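Local coordinates for protein peptidoglycan glycosyltransferase (Eggerthella lenta, PDB 4MNR) that is a penicillin-binding protein, a bacterial cell-wall protein whose C-terminal part belongs to the beta-lactamase-like superfamily, at residues Asp334-Gln339 / Leu362-Ser367. Sequence-based numbering, arbitrary orientation.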
loop_
_atom_site.group_PDB
_atom_site.type_symbol
_atom_site.label_atom_id
_atom_site.label_comp_id
_atom_site.label_asym_id
_atom_site.label_seq_id
_atom_site.Cartn_x
_atom_site.Cartn_y
_atom_site.Cartn_z
ATOM N N ASP A 334 -14.474 -1.169 9.757
ATOM C CA ASP A 334 -15.907 -1.417 9.582
ATOM C C ASP A 334 -16.387 -1.145 8.149
ATOM O O ASP A 334 -17.537 -0.741 7.930
ATOM C CB ASP A 334 -16.736 -0.595 10.590
ATOM C CG ASP A 334 -16.419 -0.950 12.035
ATOM O OD1 ASP A 334 -16.056 -2.119 12.303
ATOM O OD2 ASP A 334 -16.529 -0.056 12.908
ATOM N N GLY A 335 -15.491 -1.344 7.185
ATOM C CA GLY A 335 -15.851 -1.266 5.781
ATOM C C GLY A 335 -15.573 0.083 5.144
ATOM O O GLY A 335 -15.699 0.237 3.928
ATOM N N VAL A 336 -15.183 1.059 5.959
ATOM C CA VAL A 336 -15.031 2.434 5.476
ATOM C C VAL A 336 -13.579 2.748 5.213
ATOM O O VAL A 336 -12.729 2.538 6.074
ATOM C CB VAL A 336 -15.543 3.440 6.513
ATOM C CG1 VAL A 336 -15.358 4.862 6.018
ATOM C CG2 VAL A 336 -17.006 3.176 6.820
ATOM N N ILE A 337 -13.295 3.244 4.016
ATOM C CA ILE A 337 -11.964 3.748 3.713
ATOM C C ILE A 337 -11.921 5.250 3.966
ATOM O O ILE A 337 -12.650 6.011 3.327
ATOM C CB ILE A 337 -11.615 3.482 2.243
ATOM C CG1 ILE A 337 -11.618 1.969 1.974
ATOM C CG2 ILE A 337 -10.267 4.101 1.893
ATOM C CD1 ILE A 337 -11.327 1.587 0.511
HETATM N N MSE A 338 -11.089 5.672 4.915
HETATM C CA MSE A 338 -10.862 7.099 5.143
HETATM C C MSE A 338 -9.892 7.641 4.093
HETATM O O MSE A 338 -9.023 6.910 3.610
HETATM C CB MSE A 338 -10.279 7.324 6.543
HETATM C CG MSE A 338 -11.149 6.797 7.688
HETATM SE SE MSE A 338 -12.900 7.640 7.782
HETATM C CE MSE A 338 -12.320 9.352 8.510
ATOM N N GLN A 339 -10.041 8.917 3.741
ATOM C CA GLN A 339 -9.130 9.556 2.788
ATOM C C GLN A 339 -7.702 9.552 3.358
ATOM O O GLN A 339 -7.473 10.069 4.446
ATOM C CB GLN A 339 -9.596 10.993 2.541
ATOM C CG GLN A 339 -8.592 11.858 1.837
ATOM C CD GLN A 339 -8.348 11.399 0.409
ATOM O OE1 GLN A 339 -9.289 11.107 -0.326
ATOM N NE2 GLN A 339 -7.084 11.323 0.017
ATOM N N LEU A 362 -13.636 8.570 2.569
ATOM C CA LEU A 362 -13.466 8.554 1.126
ATOM C C LEU A 362 -14.565 7.709 0.502
ATOM O O LEU A 362 -15.310 8.186 -0.359
ATOM C CB LEU A 362 -12.091 8.021 0.750
ATOM C CG LEU A 362 -11.861 7.852 -0.753
ATOM C CD1 LEU A 362 -12.124 9.132 -1.553
ATOM C CD2 LEU A 362 -10.444 7.372 -0.967
HETATM N N MSE A 363 -14.671 6.452 0.923
HETATM C CA MSE A 363 -15.733 5.589 0.408
HETATM C C MSE A 363 -16.075 4.437 1.353
HETATM O O MSE A 363 -15.262 4.033 2.183
HETATM C CB MSE A 363 -15.381 5.067 -0.999
HETATM C CG MSE A 363 -14.143 4.220 -1.043
HETATM SE SE MSE A 363 -13.691 3.747 -2.887
HETATM C CE MSE A 363 -12.914 5.427 -3.465
ATOM N N GLN A 364 -17.295 3.929 1.235
ATOM C CA GLN A 364 -17.694 2.719 1.951
ATOM C C GLN A 364 -17.472 1.519 1.033
ATOM O O GLN A 364 -18.225 1.336 0.074
ATOM C CB GLN A 364 -19.178 2.793 2.330
ATOM C CG GLN A 364 -19.668 1.580 3.112
ATOM C CD GLN A 364 -19.714 1.824 4.613
ATOM O OE1 GLN A 364 -20.014 2.933 5.060
ATOM N NE2 GLN A 364 -19.419 0.787 5.399
ATOM N N ALA A 365 -16.447 0.710 1.305
ATOM C CA ALA A 365 -16.153 -0.438 0.442
ATOM C C ALA A 365 -17.161 -1.571 0.608
ATOM O O ALA A 365 -17.718 -2.060 -0.372
ATOM C CB ALA A 365 -14.722 -0.959 0.670
ATOM N N VAL A 366 -17.377 -1.987 1.852
ATOM C CA VAL A 366 -18.325 -3.055 2.175
ATOM C C VAL A 366 -19.021 -2.698 3.486
ATOM O O VAL A 366 -18.644 -1.729 4.141
ATOM C CB VAL A 366 -17.628 -4.431 2.357
ATOM C CG1 VAL A 366 -17.085 -4.966 1.026
ATOM C CG2 VAL A 366 -16.526 -4.345 3.405
ATOM N N SER A 367 -20.033 -3.472 3.863
ATOM C CA SER A 367 -20.736 -3.231 5.127
ATOM C C SER A 367 -19.871 -3.573 6.337
ATOM O O SER A 367 -18.892 -4.317 6.234
ATOM C CB SER A 367 -22.022 -4.053 5.204
ATOM O OG SER A 367 -21.719 -5.426 5.377
HETATM O O HOH W 1 -19.525 0.849 8.391
#
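Ile337 forms the apolar centre, its CD1 lying 4.2 Å from Ala365 CB and equally close to CG of Met363, a selenomethionine whose side chain runs beside it in the same direction. Its CG1 is anti to the carbonyl carbon (chi1 -61°); the CG2 branch, anti to the backbone N, comes near Leu362 CD2. Two residues, Leu362 and Met363, stand opposite the single Ile337, a classic beta bulge in which Ile337 O accepts two N-H groups in its carbonyl plane, from Leu362 N at 2.8 Å and Met363 N at 3.2 Å. Ile337 N returns a bond to Met363 O, closing the antiparallel hydrogen-bonded pair. Beyond the strands, Gly335 O takes Ala365 N at 2.8 Å and, weakly, Val366 N. Gly335 CA lies 3.3 Å from Val366 O in a CH-O contact; a CB here would clash with that oxygen. On the other face, Val336 CG2 meets the Gln364 amide, 3.5 Å from OE1. Gln364 bends at chi2 (99°), and its NE2 reaches back to Val366 O (2.9 Å) in a nearly straight bond lying in its own amide plane. A water accepts from NE2 and donates to Asp334 O, joining the segments at the polar edge. Val366 packs on helix 188-197, and Ser367 OG caps helix 368-384, taking Thr370 N-H. The two-stranded sheet, its strands linked through strands 343-347 and 353-356, lies against Met326 and Ala330 of helix 321-332.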